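Side-chain contacts in endoglucanase (Clostridium thermocellum, PDB 2E4T), which hydrolyses internal beta-1,4-glucosidic bonds of cellulose and xyloglucan through its family 44 glycoside hydrolase domain, here crystallised apart from the longer protein: residues Tyr26-Asn31 / Asp376-Phe381; Arg196-Pro199 / Lys205-Ile208; Tyr233-Tyr238 / Gln330-Phe335. One frame throughout, in Å; residues are numbered along the deposited sequence. Where two conformers were deposited one is given.

Contact 1. Residues Tyr26-Asn31 / Asp376-Phe381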
# COMPACT_ATOMS: atom_id res chain seq x y z
N TYR A 26 -3.53 8.82 3.28
CA TYR A 26 -3.42 7.41 3.63
C TYR A 26 -2.30 6.69 2.88
O TYR A 26 -2.19 5.46 2.96
CB TYR A 26 -4.76 6.68 3.36
CG TYR A 26 -5.94 7.45 3.91
CD1 TYR A 26 -5.98 7.85 5.28
CD2 TYR A 26 -7.01 7.79 3.07
CE1 TYR A 26 -7.07 8.58 5.76
CE2 TYR A 26 -8.09 8.51 3.56
CZ TYR A 26 -8.14 8.89 4.89
OH TYR A 26 -9.21 9.61 5.36
N ILE A 27 -1.41 7.45 2.18
CA ILE A 27 -0.34 6.83 1.45
C ILE A 27 0.82 6.39 2.33
O ILE A 27 1.71 5.66 1.87
CB ILE A 27 0.17 7.73 0.31
CG1 ILE A 27 0.68 9.07 0.83
CG2 ILE A 27 -0.93 7.88 -0.76
CD1 ILE A 27 1.41 9.86 -0.22
N TYR A 28 0.84 6.83 3.60
CA TYR A 28 1.98 6.60 4.49
C TYR A 28 1.70 5.47 5.47
O TYR A 28 1.96 5.56 6.68
CB TYR A 28 2.31 7.90 5.27
CG TYR A 28 2.40 9.12 4.37
CD1 TYR A 28 3.47 9.32 3.49
CD2 TYR A 28 1.44 10.12 4.43
CE1 TYR A 28 3.57 10.44 2.70
CE2 TYR A 28 1.52 11.26 3.63
CZ TYR A 28 2.60 11.44 2.78
OH TYR A 28 2.73 12.55 1.96
N GLY A 29 1.14 4.35 4.94
CA GLY A 29 0.71 3.27 5.81
C GLY A 29 1.69 2.09 5.87
O GLY A 29 2.70 2.02 5.15
N SER A 30 1.30 1.11 6.73
CA SER A 30 2.07 -0.12 6.84
C SER A 30 1.11 -1.31 7.08
O SER A 30 -0.02 -1.16 7.53
CB SER A 30 3.13 -0.06 7.97
OG SER A 30 2.53 -0.08 9.26
N ASN A 31 1.66 -2.50 6.80
CA ASN A 31 1.03 -3.77 7.16
C ASN A 31 1.46 -4.27 8.54
O ASN A 31 0.65 -4.86 9.26
CB ASN A 31 1.35 -4.86 6.15
CG ASN A 31 0.66 -4.68 4.82
OD1 ASN A 31 -0.46 -5.20 4.62
ND2 ASN A 31 1.30 -4.02 3.85
N ASP A 376 11.37 8.56 -1.87
CA ASP A 376 11.05 8.89 -3.26
C ASP A 376 9.67 8.31 -3.61
O ASP A 376 8.80 9.00 -4.20
CB ASP A 376 12.15 8.30 -4.16
CG ASP A 376 12.28 8.98 -5.50
OD1 ASP A 376 11.97 10.19 -5.60
OD2 ASP A 376 12.66 8.25 -6.48
N VAL A 377 9.46 7.01 -3.29
CA VAL A 377 8.19 6.35 -3.55
C VAL A 377 7.03 7.11 -2.91
O VAL A 377 5.96 7.29 -3.53
CB VAL A 377 8.29 4.88 -3.06
CG1 VAL A 377 6.93 4.19 -3.01
CG2 VAL A 377 9.25 4.13 -3.95
N LEU A 378 7.19 7.51 -1.64
CA LEU A 378 6.09 8.24 -0.98
C LEU A 378 5.81 9.59 -1.69
O LEU A 378 4.65 10.02 -1.78
CB LEU A 378 6.40 8.45 0.48
CG LEU A 378 6.45 7.17 1.28
CD1 LEU A 378 6.96 7.50 2.71
CD2 LEU A 378 5.12 6.44 1.32
N GLY A 379 6.89 10.26 -2.15
CA GLY A 379 6.70 11.50 -2.90
C GLY A 379 5.90 11.24 -4.19
O GLY A 379 4.98 12.01 -4.54
N ILE A 380 6.26 10.16 -4.90
CA ILE A 380 5.58 9.77 -6.12
C ILE A 380 4.11 9.42 -5.84
O ILE A 380 3.21 9.85 -6.59
CB ILE A 380 6.35 8.57 -6.76
CG1 ILE A 380 7.71 9.05 -7.25
CG2 ILE A 380 5.53 7.91 -7.85
CD1 ILE A 380 8.73 7.92 -7.34
N PHE A 381 3.86 8.60 -4.84
CA PHE A 381 2.48 8.25 -4.51
C PHE A 381 1.66 9.50 -4.30
O PHE A 381 0.49 9.60 -4.75
CB PHE A 381 2.42 7.37 -3.27
CG PHE A 381 2.92 5.94 -3.43
CD1 PHE A 381 3.17 5.36 -4.67
CD2 PHE A 381 3.09 5.16 -2.31
CE1 PHE A 381 3.60 4.02 -4.78
CE2 PHE A 381 3.52 3.82 -2.42
CZ PHE A 381 3.74 3.27 -3.64
O HOH W 1 3.73 12.61 -0.83
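I27 and F381 mark the closest approach of the two backbones, their CA atoms 6.7 Å apart, where the chain turns a corner at I27-Y28 against one side of helix 368-384. I27 points its side chain at the helix. Its CG1 branch sits between the backbone N and the carbonyl carbon (chi1 60°), which carries CD1 out to F381 CB at 4.1 Å and to the carbonyl O of L378 at 3.6 Å. Within its own segment the same CG1 makes a CH-pi contact, 3.5 Å above the plane of the Y28 ring and over its centre. L378 reaches in from the helix with the end of its side chain: CD2 comes within 3.5 Å of the backbone O of I27, and both methyls meet Y28 CD1, the CD2 one at 4.0 Å. The direct contacts are thus van der Waals packing, and the polar link goes through a bridging water, which gives a hydrogen bond to L378 O (2.9 Å) and is also hydrogen-bonded to Y28 OH (3.0 Å). L378 O is therefore touched by an apolar methyl and bonded by the water. In the barrel, strand 26-30 pairs with strand 388-391 through backbone bonds from Y26 and G29 to A389. F381 packs on A389, I357 and, edge-to-face, Y360, while L378 and Y28 both meet Y407 of helix 398-408, so helix 368-384 is wedged among strands 354-360 and 388-391 and that next helix.

Contact 2. Residues Arg196-Pro199 / Lys205-Ile208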
# COMPACT_ATOMS: atom_id res chain seq x y z
N ARG A 196 -5.12 -25.96 -0.24
CA ARG A 196 -6.06 -26.75 0.56
C ARG A 196 -7.40 -26.04 0.73
O ARG A 196 -8.38 -26.69 1.16
CB ARG A 196 -5.49 -27.11 1.94
CG ARG A 196 -4.12 -27.64 2.07
CD ARG A 196 -3.87 -29.14 1.79
NE ARG A 196 -2.61 -29.60 1.46
CZ ARG A 196 -2.11 -29.74 0.27
NH1 ARG A 196 -2.61 -29.37 -0.92
NH2 ARG A 196 -0.90 -30.19 0.33
N ILE A 197 -7.45 -24.74 0.41
CA ILE A 197 -8.72 -23.99 0.35
C ILE A 197 -9.25 -23.92 -1.07
O ILE A 197 -10.46 -24.11 -1.31
CB ILE A 197 -8.49 -22.54 0.90
CG1 ILE A 197 -8.11 -22.58 2.36
CG2 ILE A 197 -9.78 -21.70 0.65
CD1 ILE A 197 -7.81 -21.23 2.98
N HIS A 198 -8.36 -23.64 -2.04
CA HIS A 198 -8.76 -23.28 -3.39
C HIS A 198 -7.79 -23.91 -4.37
O HIS A 198 -6.93 -23.23 -4.96
CB HIS A 198 -8.77 -21.76 -3.53
CG HIS A 198 -9.43 -21.25 -4.77
ND1 HIS A 198 -8.95 -21.43 -6.05
CD2 HIS A 198 -10.57 -20.54 -4.89
CE1 HIS A 198 -9.79 -20.86 -6.92
NE2 HIS A 198 -10.77 -20.31 -6.22
N PRO A 199 -7.87 -25.23 -4.57
CA PRO A 199 -6.90 -25.93 -5.39
C PRO A 199 -6.86 -25.52 -6.85
O PRO A 199 -5.81 -25.69 -7.51
CB PRO A 199 -7.30 -27.42 -5.25
CG PRO A 199 -8.79 -27.38 -4.88
CD PRO A 199 -8.84 -26.18 -3.94
N LYS A 205 -13.88 -15.22 -14.33
CA LYS A 205 -15.31 -15.19 -14.03
C LYS A 205 -15.56 -15.40 -12.53
O LYS A 205 -16.41 -14.70 -11.95
CB LYS A 205 -16.06 -16.25 -14.83
CG LYS A 205 -16.22 -15.87 -16.30
CD LYS A 205 -17.06 -16.90 -17.06
CE LYS A 205 -16.57 -18.34 -17.03
NZ LYS A 205 -15.21 -18.51 -17.60
N GLU A 206 -14.88 -16.35 -11.89
CA GLU A 206 -15.11 -16.57 -10.47
C GLU A 206 -14.71 -15.31 -9.69
O GLU A 206 -15.39 -14.91 -8.74
CB GLU A 206 -14.30 -17.79 -9.96
CG GLU A 206 -14.41 -17.98 -8.45
CD GLU A 206 -13.65 -19.13 -7.82
OE1 GLU A 206 -13.76 -20.28 -8.28
OE2 GLU A 206 -12.87 -18.82 -6.90
N LEU A 207 -13.54 -14.73 -10.04
CA LEU A 207 -13.09 -13.57 -9.26
C LEU A 207 -14.11 -12.43 -9.34
O LEU A 207 -14.41 -11.79 -8.31
CB LEU A 207 -11.69 -13.15 -9.71
CG LEU A 207 -11.09 -12.04 -8.87
CD1 LEU A 207 -11.05 -12.36 -7.38
CD2 LEU A 207 -9.67 -11.77 -9.38
N ILE A 208 -14.63 -12.15 -10.55
CA ILE A 208 -15.66 -11.08 -10.62
C ILE A 208 -16.89 -11.44 -9.84
O ILE A 208 -17.43 -10.60 -9.10
CB ILE A 208 -16.02 -10.77 -12.11
CG1 ILE A 208 -14.85 -10.23 -12.88
CG2 ILE A 208 -17.21 -9.85 -12.19
CD1 ILE A 208 -14.21 -9.08 -12.34
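H198 and E206, the latter in one of its two modelled conformers, meet through one short hydrogen bond, from H198 NE2 to E206 OE2, 2.7 Å long and nearly straight at 167° about the hydrogen. The oxygen lies 3° out of the imidazole plane, so the N-H is aimed squarely at it. OE2 is met on its syn side, tilted a little from the carboxylate plane, and the ring and carboxylate planes stand 61° apart. E206 OE1 stays further off, 3.6 Å from H198 NE2. The two side chains come from opposite directions, spanning 11.6 Å from CA to CA. Each has its CG anti to the backbone N, and the glutamate is extended beyond CG, so its full length is spent on reaching the histidine. In the same conformer OE2 has a second partner in the salt bridge to K210 NZ, one turn along the helix, and this positive charge would probably help keep the carboxylate ionised. H198 ND1 makes a weak hydrogen bond to D200 O, which helps set the ring's rotation; a carbonyl O can only accept, so both ring nitrogens would donate, consistent with an imidazolium beside the carboxylate. The W190 ring packs against it. This His-carboxylate hydrogen bond ties the loop between helices 190-193 and 204-221 to the first turn of the latter, outside the TIM-like barrel and away from the metal sites.

Contact 3. Residues Tyr233-Tyr238 / Gln330-Phe335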
# COMPACT_ATOMS: atom_id res chain seq x y z
N TYR A 233 -0.96 -9.91 -6.88
CA TYR A 233 0.35 -10.06 -6.28
C TYR A 233 1.47 -9.31 -7.04
O TYR A 233 2.51 -8.97 -6.44
CB TYR A 233 0.76 -11.56 -6.17
CG TYR A 233 1.36 -12.15 -7.43
CD1 TYR A 233 2.73 -12.12 -7.62
CD2 TYR A 233 0.56 -12.75 -8.37
CE1 TYR A 233 3.32 -12.68 -8.77
CE2 TYR A 233 1.13 -13.29 -9.53
CZ TYR A 233 2.49 -13.26 -9.70
OH TYR A 233 3.13 -13.79 -10.82
N GLY A 234 1.29 -9.12 -8.34
CA GLY A 234 2.38 -8.59 -9.15
C GLY A 234 1.96 -8.61 -10.61
O GLY A 234 0.84 -9.00 -10.96
N PHE A 235 2.90 -8.17 -11.46
CA PHE A 235 2.57 -7.82 -12.82
C PHE A 235 1.88 -8.95 -13.60
O PHE A 235 0.95 -8.66 -14.36
CB PHE A 235 3.83 -7.34 -13.56
CG PHE A 235 3.49 -6.74 -14.87
CD1 PHE A 235 3.20 -5.38 -14.98
CD2 PHE A 235 3.34 -7.55 -16.02
CE1 PHE A 235 2.80 -4.82 -16.18
CE2 PHE A 235 2.88 -6.99 -17.22
CZ PHE A 235 2.62 -5.64 -17.26
N ALA A 236 2.34 -10.19 -13.49
CA ALA A 236 1.69 -11.23 -14.29
C ALA A 236 0.20 -11.40 -13.93
O ALA A 236 -0.60 -11.79 -14.79
CB ALA A 236 2.42 -12.57 -14.17
N ALA A 237 -0.16 -11.13 -12.68
CA ALA A 237 -1.57 -11.11 -12.32
C ALA A 237 -2.29 -9.89 -12.90
O ALA A 237 -3.45 -9.98 -13.33
CB ALA A 237 -1.76 -11.20 -10.81
N TYR A 238 -1.61 -8.72 -12.89
CA TYR A 238 -2.20 -7.54 -13.55
C TYR A 238 -2.51 -7.86 -15.02
O TYR A 238 -3.51 -7.39 -15.58
CB TYR A 238 -1.24 -6.33 -13.59
CG TYR A 238 -0.69 -5.76 -12.31
CD1 TYR A 238 -0.77 -6.37 -11.05
CD2 TYR A 238 0.05 -4.57 -12.41
CE1 TYR A 238 -0.09 -5.84 -9.97
CE2 TYR A 238 0.70 -4.03 -11.32
CZ TYR A 238 0.66 -4.65 -10.09
OH TYR A 238 1.37 -4.11 -9.06
N GLN A 330 12.04 -5.18 -19.87
CA GLN A 330 12.37 -5.71 -21.20
C GLN A 330 11.12 -6.00 -22.04
O GLN A 330 11.03 -5.55 -23.21
CB GLN A 330 13.23 -6.95 -21.06
CG GLN A 330 13.52 -7.56 -22.43
CD GLN A 330 14.57 -8.60 -22.40
OE1 GLN A 330 15.26 -8.77 -21.39
NE2 GLN A 330 14.75 -9.30 -23.51
N TRP A 331 10.16 -6.74 -21.47
CA TRP A 331 9.08 -7.32 -22.26
C TRP A 331 7.76 -6.59 -22.15
O TRP A 331 6.85 -6.89 -22.94
CB TRP A 331 8.88 -8.80 -21.88
CG TRP A 331 10.05 -9.67 -22.20
CD1 TRP A 331 11.02 -10.11 -21.33
CD2 TRP A 331 10.43 -10.15 -23.49
NE1 TRP A 331 11.94 -10.89 -22.00
CE2 TRP A 331 11.58 -10.94 -23.32
CE3 TRP A 331 9.85 -10.07 -24.78
CZ2 TRP A 331 12.20 -11.63 -24.37
CZ3 TRP A 331 10.48 -10.76 -25.84
CH2 TRP A 331 11.62 -11.53 -25.61
N LYS A 332 7.63 -5.68 -21.18
CA LYS A 332 6.33 -5.09 -20.88
C LYS A 332 6.36 -3.57 -20.93
O LYS A 332 5.64 -2.88 -20.20
CB LYS A 332 5.78 -5.59 -19.52
CG LYS A 332 5.76 -7.11 -19.42
CD LYS A 332 4.79 -7.77 -20.39
CE LYS A 332 4.94 -9.29 -20.37
NZ LYS A 332 3.97 -9.95 -21.24
N LYS A 333 7.20 -3.02 -21.85
CA LYS A 333 7.29 -1.57 -22.00
C LYS A 333 5.95 -0.91 -22.27
O LYS A 333 5.74 0.26 -21.90
CB LYS A 333 8.26 -1.20 -23.12
CG LYS A 333 9.73 -1.51 -22.76
CD LYS A 333 10.62 -1.21 -23.96
CE LYS A 333 12.12 -1.36 -23.62
NZ LYS A 333 12.44 -2.72 -23.32
N ASP A 334 5.02 -1.62 -22.92
CA ASP A 334 3.72 -1.06 -23.21
C ASP A 334 2.90 -0.74 -21.97
O ASP A 334 1.91 -0.02 -22.07
CB ASP A 334 2.93 -2.00 -24.11
CG ASP A 334 1.63 -1.40 -24.62
OD1 ASP A 334 1.68 -0.31 -25.22
OD2 ASP A 334 0.56 -2.06 -24.51
N PHE A 335 3.32 -1.27 -20.81
CA PHE A 335 2.58 -1.07 -19.55
C PHE A 335 3.35 -0.19 -18.56
O PHE A 335 2.92 -0.06 -17.41
CB PHE A 335 2.25 -2.42 -18.92
CG PHE A 335 1.36 -3.26 -19.78
CD1 PHE A 335 -0.03 -3.09 -19.73
CD2 PHE A 335 1.89 -4.24 -20.64
CE1 PHE A 335 -0.84 -3.85 -20.52
CE2 PHE A 335 1.05 -5.03 -21.42
CZ PHE A 335 -0.31 -4.84 -21.36
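Two peripheral elements of the TIM-like barrel fold meet here: the start of helix 235-240, which follows strand 226-232, and the chain leaving helix 327-331 through a 3-10 turn at K333-F335. F235, the first residue of its helix after the N-cap G234, pushes the CZ end of its ring against K332 and F335. With CG anti to the backbone N (chi1 -170°), the phenyl is held out from the helix toward the other segment. Its far end does the touching. CZ comes within 3.6 Å of F335 CB, which lies at the ring edge near the F235 plane, and CZ also approaches F335 CG and CD2, each at 3.7 Å. The two rings form an offset edge-to-face pair, with the edge of F235 turned to the face of F335, centroids 5.6 Å apart and planes at 68°. K332 gives F235 its aliphatic part: CG lies 3.6 Å from F235 CE2, and CD lies 3.8 Å from the same atom. The bend at chi2 (-66°) lays CG and CD along this CE2 corner, and the extended chain beyond carries NZ away to a salt bridge with E239, a residue of helix 235-240. K332 thus holds that helix twice, by methylenes on F235 and by charge on E239. The turn carrying F335 is closed by the backbone bond from F335 N to K332 O, 2.9 Å, which keeps both partners of F235 in one compact unit. F335 also packs on the W256 ring and R255. The contact thus joins helix 235-240 to the turn that follows helix 327-331, with I328 of that helix also touching F235, and Y238 packs inward on barrel strands 226-232 and 279-284.

In the fold
The three contacts lie at different distances from the centre of the chain: contact 1 about 7 Å, contact 3 about 18 Å and contact 2 about 23 Å. Contacts 2 and 3 both fall within the chain that contact 1 brackets, and follow one another along it. Contact 3 comes nearest to contact 2, with closest atoms about 8 Å apart, and to contact 1, about 9 Å, while contacts 1 and 2 stay about 18 Å apart at their nearest atoms; none touch. Only contact 1 comes near a metal site: the side chain of L378 is about 9 Å from that of zinc ligand E401. The other two lie away from the zinc and calcium sites.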